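Side-chain contacts in DNA gyrase, B subunit, truncated (Myxococcus xanthus, PDB 3CWV), which probably acts as the ATP-binding subunit of a type II topoisomerase that breaks, passes and rejoins double-stranded DNA: residues G208-A213 with P227-F232; H214-A219 with G299-V304; L243-D248 with Q274-A279. All blocks are in the same frame, centred on the assembly; numbering follows the deposited sequence.

How the interactions relate
All three contacts lie in the transducer domain, which has the ribosomal S5-like fold, and surround one mixed sheet. Interactions 1 and 2 place successive turns of helix 208-217 against it, with centres about 10 Å apart; interaction 3 lies about 13 Å from interaction 1 and 12 Å from interaction 2, where helix 267-284 packs on the other face. Strand 237-245 runs between strands 228-234 and 300-307, so the backbone joins all three contacts. Along the chain, the segments of interactions 1 and 2 alternate, interaction 3 follows interaction 1, and it is nested within the loop that interaction 2 closes. Helix 208-217, ahead of all five strands, covers one face; helix 267-284, before the last, the other.

Interaction 1 (G208-A213 with P227-F232); sequences GVAQWA and PVVFDF
Ala210 and Ala213, one turn apart on helix 208-217, meet Pro227, just ahead of strand 228-234, and Val229 within it, on an outermost strand of the S5-like transducer sheet. The contact is a small helix-on-edge-strand packing that buries 147 Å² in all.

Its apolar part rests on methyl and methylene groups, with Pro227 as the more reliable partner. The proline ring faces the helix, and its CG comes within 4.5 Å of Ala213 CB, a loose approach to a buried methyl. Ala210 points its CB at Val229, a residue that remains largely exposed. The CG1 branch of the valine faces the helix, but its modelled separation from the alanine methyl is too short to be real, so the exact placement of this branch is doubtful.

The neighbouring residues of the strand, Val228 and Phe230, pack instead on helix 328-345, with Phe230 edge-to-face against Phe340. On the helix, Val209 and Trp212 reach helix 171-184, so the same short helix also lies against the part of the chain that precedes the transducer sheet.

Backbone atoms make up the rest. Bonds from Trp212 N to Gly208 O (3.1 Å) and from Ala213 N to Val209 O (2.9 Å) belong to the helical turn that carries the two alanines. The proline ring fits beside this turn, where Pro227 CG lies 3.5 Å from Ala210 O, a carbon-to-oxygen packing contact.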
ATOM      1  N   GLY A 208      -7.866   7.686   7.417  1.00 34.79           N
ATOM      2  CA  GLY A 208      -7.292   6.354   7.188  1.00 28.94           C
ATOM      3  C   GLY A 208      -8.266   5.232   6.845  1.00 30.50           C
ATOM      4  O   GLY A 208      -9.218   5.417   6.079  1.00 27.99           O
ATOM      5  N   VAL A 209      -8.038   4.055   7.410  1.00 29.20           N
ATOM      6  CA  VAL A 209      -8.872   2.907   7.073  1.00 31.28           C
ATOM      7  C   VAL A 209     -10.279   3.048   7.683  1.00 31.74           C
ATOM      8  O   VAL A 209     -11.211   2.383   7.241  1.00 30.55           O
ATOM      9  CB  VAL A 209      -8.214   1.557   7.440  1.00 31.80           C
ATOM     10  CG1 VAL A 209      -6.943   1.321   6.603  1.00 33.90           C
ATOM     11  CG2 VAL A 209      -7.930   1.462   8.954  1.00 30.17           C
ATOM     12  N   ALA A 210     -10.424   3.932   8.675  1.00 31.99           N
ATOM     13  CA  ALA A 210     -11.744   4.241   9.239  1.00 34.60           C
ATOM     14  C   ALA A 210     -12.574   4.999   8.216  1.00 36.38           C
ATOM     15  O   ALA A 210     -13.755   4.689   7.976  1.00 36.54           O
ATOM     16  CB  ALA A 210     -11.604   5.059  10.509  1.00 36.80           C
ATOM     17  N   GLN A 211     -11.946   5.985   7.591  1.00 35.38           N
ATOM     18  CA  GLN A 211     -12.632   6.760   6.583  1.00 36.77           C
ATOM     19  C   GLN A 211     -12.988   5.846   5.406  1.00 37.58           C
ATOM     20  O   GLN A 211     -14.079   5.953   4.845  1.00 38.06           O
ATOM     21  CB  GLN A 211     -11.791   7.968   6.177  1.00 37.15           C
ATOM     22  CG  GLN A 211     -12.412   8.876   5.125  1.00 37.26           C
ATOM     23  CD  GLN A 211     -11.757  10.235   5.091  1.00 35.84           C
ATOM     24  OE1 GLN A 211     -10.736  10.447   5.729  1.00 36.49           O
ATOM     25  NE2 GLN A 211     -12.342  11.169   4.346  1.00 35.42           N
ATOM     26  N   TRP A 212     -12.091   4.908   5.088  1.00 36.34           N
ATOM     27  CA  TRP A 212     -12.270   3.956   3.996  1.00 36.13           C
ATOM     28  C   TRP A 212     -13.394   2.969   4.279  1.00 36.23           C
ATOM     29  O   TRP A 212     -14.136   2.590   3.367  1.00 35.72           O
ATOM     30  CB  TRP A 212     -10.961   3.176   3.760  1.00 37.88           C
ATOM     31  CG  TRP A 212     -10.929   2.268   2.539  1.00 39.19           C
ATOM     32  CD1 TRP A 212     -11.711   2.366   1.422  1.00 42.24           C
ATOM     33  CD2 TRP A 212     -10.020   1.173   2.295  1.00 39.87           C
ATOM     34  NE1 TRP A 212     -11.379   1.376   0.521  1.00 45.26           N
ATOM     35  CE2 TRP A 212     -10.342   0.636   1.027  1.00 44.11           C
ATOM     36  CE3 TRP A 212      -8.975   0.592   3.028  1.00 38.01           C
ATOM     37  CZ2 TRP A 212      -9.666  -0.458   0.478  1.00 39.91           C
ATOM     38  CZ3 TRP A 212      -8.296  -0.490   2.481  1.00 39.31           C
ATOM     39  CH2 TRP A 212      -8.647  -1.006   1.213  1.00 41.41           C
ATOM     40  N   ALA A 213     -13.499   2.523   5.530  1.00 35.86           N
ATOM     41  CA  ALA A 213     -14.558   1.592   5.919  1.00 37.25           C
ATOM     42  C   ALA A 213     -15.941   2.237   5.735  1.00 38.96           C
ATOM     43  O   ALA A 213     -16.886   1.587   5.259  1.00 39.07           O
ATOM     44  CB  ALA A 213     -14.361   1.117   7.360  1.00 36.30           C
ATOM     45  N   PRO A 227     -17.159   4.353  12.423  1.00 39.96           N
ATOM     46  CA  PRO A 227     -16.521   3.057  12.615  1.00 37.08           C
ATOM     47  C   PRO A 227     -15.788   2.998  13.944  1.00 33.40           C
ATOM     48  O   PRO A 227     -15.377   4.040  14.489  1.00 32.48           O
ATOM     49  CB  PRO A 227     -15.535   2.971  11.429  1.00 37.96           C
ATOM     50  CG  PRO A 227     -16.121   3.891  10.390  1.00 37.65           C
ATOM     51  CD  PRO A 227     -16.620   5.051  11.239  1.00 39.82           C
ATOM     52  N   VAL A 228     -15.652   1.796  14.480  1.00 34.14           N
ATOM     53  CA  VAL A 228     -14.755   1.583  15.616  1.00 34.38           C
ATOM     54  C   VAL A 228     -13.323   1.596  15.083  1.00 35.83           C
ATOM     55  O   VAL A 228     -13.030   0.900  14.121  1.00 35.67           O
ATOM     56  CB  VAL A 228     -15.019   0.245  16.316  1.00 34.18           C
ATOM     57  CG1 VAL A 228     -14.038   0.058  17.479  1.00 36.78           C
ATOM     58  CG2 VAL A 228     -16.452   0.168  16.812  1.00 35.72           C
ATOM     59  N   VAL A 229     -12.435   2.373  15.702  1.00 35.13           N
ATOM     60  CA  VAL A 229     -11.085   2.545  15.163  1.00 36.07           C
ATOM     61  C   VAL A 229     -10.014   2.388  16.232  1.00 36.83           C
ATOM     62  O   VAL A 229     -10.228   2.731  17.395  1.00 36.13           O
ATOM     63  CB  VAL A 229     -10.899   3.930  14.475  1.00 36.17           C
ATOM     64  CG1 VAL A 229     -11.990   4.162  13.459  1.00 37.89           C
ATOM     65  CG2 VAL A 229     -10.915   5.062  15.488  1.00 43.19           C
ATOM     66  N   PHE A 230      -8.860   1.868  15.826  1.00 34.95           N
ATOM     67  CA  PHE A 230      -7.667   1.807  16.673  1.00 34.38           C
ATOM     68  C   PHE A 230      -6.454   2.172  15.839  1.00 34.11           C
ATOM     69  O   PHE A 230      -6.430   1.935  14.624  1.00 32.90           O
ATOM     70  CB  PHE A 230      -7.486   0.406  17.259  1.00 36.38           C
ATOM     71  CG  PHE A 230      -8.642  -0.053  18.089  1.00 38.57           C
ATOM     72  CD1 PHE A 230      -8.855   0.479  19.359  1.00 39.69           C
ATOM     73  CD2 PHE A 230      -9.512  -1.018  17.611  1.00 39.49           C
ATOM     74  CE1 PHE A 230      -9.920   0.056  20.132  1.00 41.43           C
ATOM     75  CE2 PHE A 230     -10.582  -1.440  18.384  1.00 44.78           C
ATOM     76  CZ  PHE A 230     -10.784  -0.899  19.642  1.00 39.88           C
ATOM     77  N   ASP A 231      -5.471   2.807  16.469  1.00 30.68           N
ATOM     78  CA  ASP A 231      -4.228   3.125  15.800  1.00 34.84           C
ATOM     79  C   ASP A 231      -3.195   3.148  16.906  1.00 35.63           C
ATOM     80  O   ASP A 231      -3.257   4.018  17.773  1.00 34.54           O
ATOM     81  CB  ASP A 231      -4.304   4.515  15.149  1.00 34.15           C
ATOM     82  CG  ASP A 231      -3.007   4.923  14.445  1.00 39.57           C
ATOM     83  OD1 ASP A 231      -2.033   4.120  14.343  1.00 37.22           O
ATOM     84  OD2 ASP A 231      -2.960   6.086  13.980  1.00 40.61           O
ATOM     85  N   PHE A 232      -2.267   2.197  16.890  1.00 32.40           N
ATOM     86  CA  PHE A 232      -1.215   2.168  17.912  1.00 33.12           C
ATOM     87  C   PHE A 232       0.061   1.531  17.379  1.00 33.47           C
ATOM     88  O   PHE A 232       0.060   0.952  16.297  1.00 31.67           O
ATOM     89  CB  PHE A 232      -1.697   1.431  19.170  1.00 31.55           C
ATOM     90  CG  PHE A 232      -1.949  -0.043  18.961  1.00 32.60           C
ATOM     91  CD1 PHE A 232      -1.016  -0.983  19.377  1.00 33.40           C
ATOM     92  CD2 PHE A 232      -3.118  -0.486  18.376  1.00 31.09           C
ATOM     93  CE1 PHE A 232      -1.239  -2.330  19.178  1.00 34.01           C
ATOM     94  CE2 PHE A 232      -3.352  -1.831  18.192  1.00 34.38           C
ATOM     95  CZ  PHE A 232      -2.408  -2.753  18.589  1.00 35.17           C
TER

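Interaction 2 (H214-A219 with G299-V304); sequences HVLTEA and GLTAIV
Thr217 lays its CG2 methyl over the side chain of Thr301, 3.3 Å from Thr301 OG1 and 3.6 Å from Thr301 CB; the two side chains pass alongside each other, running in opposite senses. A chi1 of 55° sets OG1 of Thr217 between its backbone N and carbonyl carbon and leaves CG2 to face the strand, while the hydroxyl is turned elsewhere, to Gln222 NE2 and Ala213 O.

The preceding residue, Leu216, meets the sheet through a single branch. Its CD1 lies 3.8 Å from Ile303 CD1 and 4.3 Å from Thr301 CG2, the leucine and isoleucine meeting at a slant. Ile303 also packs on Val209, Trp212 and Ala213, so it fits under successive turns of helix 208-217 in this S5-like domain, on the face of strand 300-307 opposite Val304, which packs on helix 267-284.

The polar link is indirect. A water sits 2.6 Å from Thr301 OG1 and makes a weak, long bond of 3.5 Å to Leu216 O. Between the two segments, the Thr301 hydroxyl thus reaches the helix backbone only through this water and its weak second bond, which makes methyl packing the main link.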
ATOM      1  N   HIS A 214     -16.043   3.512   6.100  1.00 41.76           N
ATOM      2  CA  HIS A 214     -17.274   4.273   5.887  1.00 44.61           C
ATOM      3  C   HIS A 214     -17.638   4.256   4.411  1.00 45.80           C
ATOM      4  O   HIS A 214     -18.784   3.961   4.046  1.00 46.46           O
ATOM      5  CB  HIS A 214     -17.135   5.734   6.327  1.00 46.30           C
ATOM      6  CG  HIS A 214     -18.177   6.625   5.714  1.00 53.79           C
ATOM      7  ND1 HIS A 214     -19.464   6.715   6.207  1.00 54.17           N
ATOM      8  CD2 HIS A 214     -18.144   7.412   4.609  1.00 55.60           C
ATOM      9  CE1 HIS A 214     -20.167   7.538   5.448  1.00 55.24           C
ATOM     10  NE2 HIS A 214     -19.392   7.970   4.468  1.00 53.79           N
ATOM     11  N   VAL A 215     -16.661   4.590   3.569  1.00 43.86           N
ATOM     12  CA  VAL A 215     -16.835   4.556   2.123  1.00 43.33           C
ATOM     13  C   VAL A 215     -17.375   3.216   1.658  1.00 43.73           C
ATOM     14  O   VAL A 215     -18.372   3.171   0.923  1.00 44.90           O
ATOM     15  CB  VAL A 215     -15.513   4.877   1.373  1.00 44.11           C
ATOM     16  CG1 VAL A 215     -15.634   4.563  -0.115  1.00 45.10           C
ATOM     17  CG2 VAL A 215     -15.136   6.329   1.565  1.00 44.31           C
ATOM     18  N   LEU A 216     -16.720   2.127   2.084  1.00 40.19           N
ATOM     19  CA  LEU A 216     -17.073   0.776   1.646  1.00 40.34           C
ATOM     20  C   LEU A 216     -18.463   0.347   2.079  1.00 39.83           C
ATOM     21  O   LEU A 216     -19.030  -0.578   1.507  1.00 41.21           O
ATOM     22  CB  LEU A 216     -16.058  -0.247   2.166  1.00 39.53           C
ATOM     23  CG  LEU A 216     -14.640  -0.187   1.587  1.00 41.71           C
ATOM     24  CD1 LEU A 216     -13.663  -0.791   2.582  1.00 43.30           C
ATOM     25  CD2 LEU A 216     -14.606  -0.911   0.240  1.00 43.85           C
ATOM     26  N   THR A 217     -18.995   1.001   3.107  1.00 39.84           N
ATOM     27  CA  THR A 217     -20.322   0.668   3.626  1.00 40.21           C
ATOM     28  C   THR A 217     -21.396   1.740   3.371  1.00 44.17           C
ATOM     29  O   THR A 217     -22.550   1.577   3.789  1.00 43.15           O
ATOM     30  CB  THR A 217     -20.273   0.377   5.150  1.00 40.59           C
ATOM     31  OG1 THR A 217     -19.689   1.483   5.847  1.00 36.93           O
ATOM     32  CG2 THR A 217     -19.479  -0.878   5.444  1.00 35.91           C
ATOM     33  N   GLU A 218     -21.026   2.837   2.706  1.00 45.92           N
ATOM     34  CA  GLU A 218     -21.919   4.012   2.611  1.00 50.36           C
ATOM     35  C   GLU A 218     -23.326   3.724   2.028  1.00 51.30           C
ATOM     36  O   GLU A 218     -24.269   4.473   2.287  1.00 53.25           O
ATOM     37  CB  GLU A 218     -21.250   5.168   1.843  1.00 49.31           C
ATOM     38  CG  GLU A 218     -21.090   4.909   0.360  1.00 48.81           C
ATOM     39  CD  GLU A 218     -20.622   6.126  -0.431  1.00 54.16           C
ATOM     40  OE1 GLU A 218     -20.221   7.156   0.170  1.00 57.78           O
ATOM     41  OE2 GLU A 218     -20.648   6.037  -1.677  1.00 60.36           O
ATOM     42  N   ALA A 219     -23.458   2.644   1.260  1.00 52.98           N
ATOM     43  CA  ALA A 219     -24.733   2.276   0.632  1.00 54.07           C
ATOM     44  C   ALA A 219     -25.380   1.073   1.325  1.00 55.05           C
ATOM     45  O   ALA A 219     -26.235   0.389   0.745  1.00 56.07           O
ATOM     46  CB  ALA A 219     -24.524   1.973  -0.847  1.00 54.02           C
ATOM     47  N   GLY A 299     -22.480  -8.957   8.808  1.00 40.48           N
ATOM     48  CA  GLY A 299     -22.646  -7.527   8.563  1.00 40.20           C
ATOM     49  C   GLY A 299     -21.434  -6.655   8.870  1.00 39.41           C
ATOM     50  O   GLY A 299     -21.506  -5.432   8.742  1.00 39.36           O
ATOM     51  N   LEU A 300     -20.324  -7.276   9.263  1.00 37.62           N
ATOM     52  CA  LEU A 300     -19.080  -6.545   9.557  1.00 37.44           C
ATOM     53  C   LEU A 300     -18.214  -6.278   8.323  1.00 37.95           C
ATOM     54  O   LEU A 300     -17.892  -7.198   7.564  1.00 39.65           O
ATOM     55  CB  LEU A 300     -18.227  -7.292  10.593  1.00 36.31           C
ATOM     56  CG  LEU A 300     -16.893  -6.646  11.010  1.00 35.71           C
ATOM     57  CD1 LEU A 300     -17.094  -5.216  11.507  1.00 32.06           C
ATOM     58  CD2 LEU A 300     -16.170  -7.470  12.051  1.00 35.10           C
ATOM     59  N   THR A 301     -17.841  -5.016   8.137  1.00 38.61           N
ATOM     60  CA  THR A 301     -16.742  -4.651   7.258  1.00 36.37           C
ATOM     61  C   THR A 301     -15.594  -4.259   8.198  1.00 36.06           C
ATOM     62  O   THR A 301     -15.705  -3.302   8.969  1.00 34.49           O
ATOM     63  CB  THR A 301     -17.113  -3.493   6.298  1.00 37.63           C
ATOM     64  OG1 THR A 301     -18.214  -3.882   5.464  1.00 34.68           O
ATOM     65  CG2 THR A 301     -15.920  -3.095   5.393  1.00 37.25           C
ATOM     66  N   ALA A 302     -14.505  -5.030   8.153  1.00 33.25           N
ATOM     67  CA  ALA A 302     -13.351  -4.798   9.027  1.00 30.73           C
ATOM     68  C   ALA A 302     -12.067  -4.706   8.191  1.00 32.40           C
ATOM     69  O   ALA A 302     -11.890  -5.427   7.195  1.00 31.47           O
ATOM     70  CB  ALA A 302     -13.238  -5.919  10.077  1.00 30.28           C
ATOM     71  N   ILE A 303     -11.193  -3.784   8.580  1.00 30.51           N
ATOM     72  CA  ILE A 303      -9.920  -3.601   7.905  1.00 28.50           C
ATOM     73  C   ILE A 303      -8.830  -3.570   8.975  1.00 28.60           C
ATOM     74  O   ILE A 303      -8.960  -2.853   9.978  1.00 27.15           O
ATOM     75  CB  ILE A 303      -9.884  -2.271   7.107  1.00 26.76           C
ATOM     76  CG1 ILE A 303     -11.078  -2.167   6.139  1.00 27.21           C
ATOM     77  CG2 ILE A 303      -8.547  -2.139   6.342  1.00 27.29           C
ATOM     78  CD1 ILE A 303     -11.288  -0.788   5.573  1.00 30.22           C
ATOM     79  N   VAL A 304      -7.772  -4.358   8.763  1.00 27.50           N
ATOM     80  CA  VAL A 304      -6.651  -4.442   9.697  1.00 26.35           C
ATOM     81  C   VAL A 304      -5.322  -4.299   8.923  1.00 28.43           C
ATOM     82  O   VAL A 304      -5.018  -5.124   8.084  1.00 26.12           O
ATOM     83  CB  VAL A 304      -6.643  -5.807  10.446  1.00 27.78           C
ATOM     84  CG1 VAL A 304      -5.422  -5.881  11.371  1.00 23.56           C
ATOM     85  CG2 VAL A 304      -7.978  -6.052  11.227  1.00 26.46           C
TER
HETATM   86  O   HOH W   1     -18.251  -3.684   2.865  1.00 44.83           O

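Interaction 3 (L243-D248 with Q274-A279)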
ATOM      1  N   LEU A 243     -13.605  -1.077  12.233  1.00 30.13           N
ATOM      2  CA  LEU A 243     -14.702  -2.044  12.169  1.00 28.93           C
ATOM      3  C   LEU A 243     -16.045  -1.312  12.013  1.00 30.52           C
ATOM      4  O   LEU A 243     -16.314  -0.331  12.700  1.00 32.95           O
ATOM      5  CB  LEU A 243     -14.740  -2.938  13.422  1.00 27.84           C
ATOM      6  CG  LEU A 243     -13.487  -3.772  13.752  1.00 31.51           C
ATOM      7  CD1 LEU A 243     -12.615  -3.026  14.754  1.00 36.56           C
ATOM      8  CD2 LEU A 243     -13.902  -5.109  14.347  1.00 40.58           C
ATOM      9  N   GLN A 244     -16.887  -1.824  11.133  1.00 31.20           N
ATOM     10  CA  GLN A 244     -18.150  -1.173  10.824  1.00 35.18           C
ATOM     11  C   GLN A 244     -19.202  -2.237  10.557  1.00 35.40           C
ATOM     12  O   GLN A 244     -19.075  -3.007   9.603  1.00 35.69           O
ATOM     13  CB  GLN A 244     -18.004  -0.259   9.590  1.00 34.64           C
ATOM     14  CG  GLN A 244     -19.325   0.389   9.146  1.00 35.11           C
ATOM     15  CD  GLN A 244     -19.840   1.366  10.178  1.00 35.62           C
ATOM     16  OE1 GLN A 244     -19.194   2.361  10.464  1.00 36.05           O
ATOM     17  NE2 GLN A 244     -20.991   1.062  10.771  1.00 37.43           N
ATOM     18  N   TRP A 245     -20.227  -2.271  11.413  1.00 36.09           N
ATOM     19  CA  TRP A 245     -21.342  -3.187  11.277  1.00 36.92           C
ATOM     20  C   TRP A 245     -22.502  -2.511  10.576  1.00 38.90           C
ATOM     21  O   TRP A 245     -22.778  -1.334  10.803  1.00 39.46           O
ATOM     22  CB  TRP A 245     -21.809  -3.688  12.640  1.00 36.30           C
ATOM     23  CG  TRP A 245     -20.958  -4.768  13.226  1.00 33.71           C
ATOM     24  CD1 TRP A 245     -21.069  -6.111  13.010  1.00 35.71           C
ATOM     25  CD2 TRP A 245     -19.879  -4.598  14.143  1.00 33.22           C
ATOM     26  NE1 TRP A 245     -20.134  -6.790  13.747  1.00 33.36           N
ATOM     27  CE2 TRP A 245     -19.381  -5.880  14.445  1.00 33.55           C
ATOM     28  CE3 TRP A 245     -19.279  -3.484  14.736  1.00 33.93           C
ATOM     29  CZ2 TRP A 245     -18.311  -6.082  15.311  1.00 32.11           C
ATOM     30  CZ3 TRP A 245     -18.215  -3.689  15.603  1.00 33.58           C
ATOM     31  CH2 TRP A 245     -17.744  -4.978  15.875  1.00 36.05           C
ATOM     32  N   CYS A 246     -23.157  -3.277   9.713  1.00 41.85           N
ATOM     33  CA  CYS A 246     -24.319  -2.843   8.964  1.00 44.92           C
ATOM     34  C   CYS A 246     -25.348  -3.952   9.119  1.00 48.34           C
ATOM     35  O   CYS A 246     -25.003  -5.058   9.526  1.00 48.43           O
ATOM     36  CB  CYS A 246     -23.972  -2.646   7.490  1.00 43.58           C
ATOM     37  SG  CYS A 246     -22.713  -1.377   7.187  1.00 40.99           S
ATOM     38  N   GLU A 247     -26.608  -3.678   8.806  1.00 52.81           N
ATOM     39  CA  GLU A 247     -27.607  -4.728   8.961  1.00 57.64           C
ATOM     40  C   GLU A 247     -27.856  -5.493   7.670  1.00 59.50           C
ATOM     41  O   GLU A 247     -28.906  -5.364   7.037  1.00 62.10           O
ATOM     42  CB  GLU A 247     -28.899  -4.217   9.606  1.00 58.28           C
ATOM     43  CG  GLU A 247     -29.477  -2.968   9.004  1.00 61.53           C
ATOM     44  CD  GLU A 247     -30.991  -2.930   9.132  1.00 69.41           C
ATOM     45  OE1 GLU A 247     -31.654  -2.274   8.287  1.00 68.18           O
ATOM     46  OE2 GLU A 247     -31.510  -3.575  10.077  1.00 69.35           O
ATOM     47  N   ASP A 248     -26.859  -6.284   7.289  1.00 62.05           N
ATOM     48  CA  ASP A 248     -26.968  -7.223   6.178  1.00 62.86           C
ATOM     49  C   ASP A 248     -26.155  -8.488   6.458  1.00 63.57           C
ATOM     50  O   ASP A 248     -25.594  -8.656   7.544  1.00 62.38           O
ATOM     51  CB  ASP A 248     -26.578  -6.582   4.838  1.00 64.34           C
ATOM     52  CG  ASP A 248     -25.253  -5.822   4.897  1.00 67.07           C
ATOM     53  OD1 ASP A 248     -25.160  -4.754   4.251  1.00 67.74           O
ATOM     54  OD2 ASP A 248     -24.310  -6.286   5.579  1.00 70.02           O
ATOM     55  N   GLN A 274      -9.490 -12.045  18.219  1.00 36.21           N
ATOM     56  CA  GLN A 274      -9.416 -12.643  19.546  1.00 37.21           C
ATOM     57  C   GLN A 274      -9.771 -11.634  20.625  1.00 36.18           C
ATOM     58  O   GLN A 274     -10.469 -11.971  21.598  1.00 35.78           O
ATOM     59  CB  GLN A 274      -8.040 -13.277  19.800  1.00 37.71           C
ATOM     60  CG  GLN A 274      -7.836 -14.589  18.998  1.00 41.12           C
ATOM     61  CD  GLN A 274      -8.829 -15.696  19.398  1.00 46.48           C
ATOM     62  OE1 GLN A 274      -9.783 -16.002  18.669  1.00 44.55           O
ATOM     63  NE2 GLN A 274      -8.611 -16.280  20.571  1.00 47.88           N
ATOM     64  N   ALA A 275      -9.300 -10.401  20.455  1.00 34.81           N
ATOM     65  CA  ALA A 275      -9.618  -9.315  21.378  1.00 35.69           C
ATOM     66  C   ALA A 275     -11.123  -9.014  21.402  1.00 35.78           C
ATOM     67  O   ALA A 275     -11.695  -8.818  22.471  1.00 35.19           O
ATOM     68  CB  ALA A 275      -8.818  -8.055  21.019  1.00 34.87           C
ATOM     69  N   LEU A 276     -11.760  -9.002  20.227  1.00 36.62           N
ATOM     70  CA  LEU A 276     -13.198  -8.698  20.122  1.00 37.66           C
ATOM     71  C   LEU A 276     -14.080  -9.840  20.648  1.00 41.44           C
ATOM     72  O   LEU A 276     -15.001  -9.615  21.450  1.00 41.68           O
ATOM     73  CB  LEU A 276     -13.590  -8.378  18.672  1.00 36.73           C
ATOM     74  CG  LEU A 276     -15.059  -8.034  18.364  1.00 35.76           C
ATOM     75  CD1 LEU A 276     -15.608  -6.904  19.243  1.00 35.25           C
ATOM     76  CD2 LEU A 276     -15.234  -7.697  16.906  1.00 35.31           C
ATOM     77  N   ARG A 277     -13.811 -11.057  20.186  1.00 40.82           N
ATOM     78  CA  ARG A 277     -14.523 -12.239  20.672  1.00 43.14           C
ATOM     79  C   ARG A 277     -14.410 -12.377  22.187  1.00 44.18           C
ATOM     80  O   ARG A 277     -15.348 -12.837  22.841  1.00 44.34           O
ATOM     81  CB  ARG A 277     -13.982 -13.499  20.005  1.00 43.28           C
ATOM     82  CG  ARG A 277     -14.428 -13.690  18.574  1.00 43.27           C
ATOM     83  CD  ARG A 277     -13.884 -15.004  18.044  1.00 47.62           C
ATOM     84  NE  ARG A 277     -14.377 -16.115  18.857  1.00 52.26           N
ATOM     85  CZ  ARG A 277     -13.902 -17.354  18.818  1.00 54.40           C
ATOM     86  NH1 ARG A 277     -12.911 -17.663  17.994  1.00 53.72           N
ATOM     87  NH2 ARG A 277     -14.424 -18.287  19.607  1.00 53.10           N
ATOM     88  N   GLY A 278     -13.262 -11.969  22.727  1.00 43.01           N
ATOM     89  CA  GLY A 278     -12.986 -11.999  24.149  1.00 44.51           C
ATOM     90  C   GLY A 278     -13.666 -10.901  24.956  1.00 47.23           C
ATOM     91  O   GLY A 278     -14.022 -11.108  26.126  1.00 44.99           O
ATOM     92  N   ALA A 279     -13.811  -9.726  24.345  1.00 45.14           N
ATOM     93  CA  ALA A 279     -14.509  -8.615  24.958  1.00 44.86           C
ATOM     94  C   ALA A 279     -15.985  -8.967  25.059  1.00 45.03           C
ATOM     95  O   ALA A 279     -16.602  -8.740  26.090  1.00 47.02           O
ATOM     96  CB  ALA A 279     -14.313  -7.337  24.144  1.00 43.17           C
TER
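Leu276 of helix 267-284 sets one methyl, CD2, against the ends of both Leu243 and Trp245 of strand 237-245, a helix-on-sheet packing in the S5-like transducer domain. All three residues are buried, yet the two segments together bury only 94 Å², because the contact is made by side-chain ends across a CA separation of 10.5 Å between Leu243 and Leu276.

The tight part centres on Leu276 CD2. With CG anti to its backbone nitrogen (chi1 -180°), Leu276 extends outward from the helix far enough for CD2 to reach the rim of the indole. The methyl arrives in the ring plane, at the edge and not over a face: Leu276 CD2 is 3.8 Å from both Trp245 CZ2 and Trp245 CH2. Leu243 approaches tip to tip, its CD2 3.9 Å from Leu276 CD2. Farther along the same edge of the indole, NE1 is hydrogen-bonded to Val296 O, which helps hold the ring's orientation, and Val296 and Trp293 of helix 293-296 also touch Leu276.

Away from this point the contact thins out: Gln244, between the two touching residues, and Cys246 after them touch Thr217 on the other face of the sheet. Glu247 is exposed at the centre of an inverse gamma turn, and on the helix the partly exposed Arg277 turns to Arg288 O. Gln244 folds back on its own strand: NE2, which also donates to His224 O, bonds to Trp245 O at 3.0 Å, with the donor 37° out of the carbonyl plane.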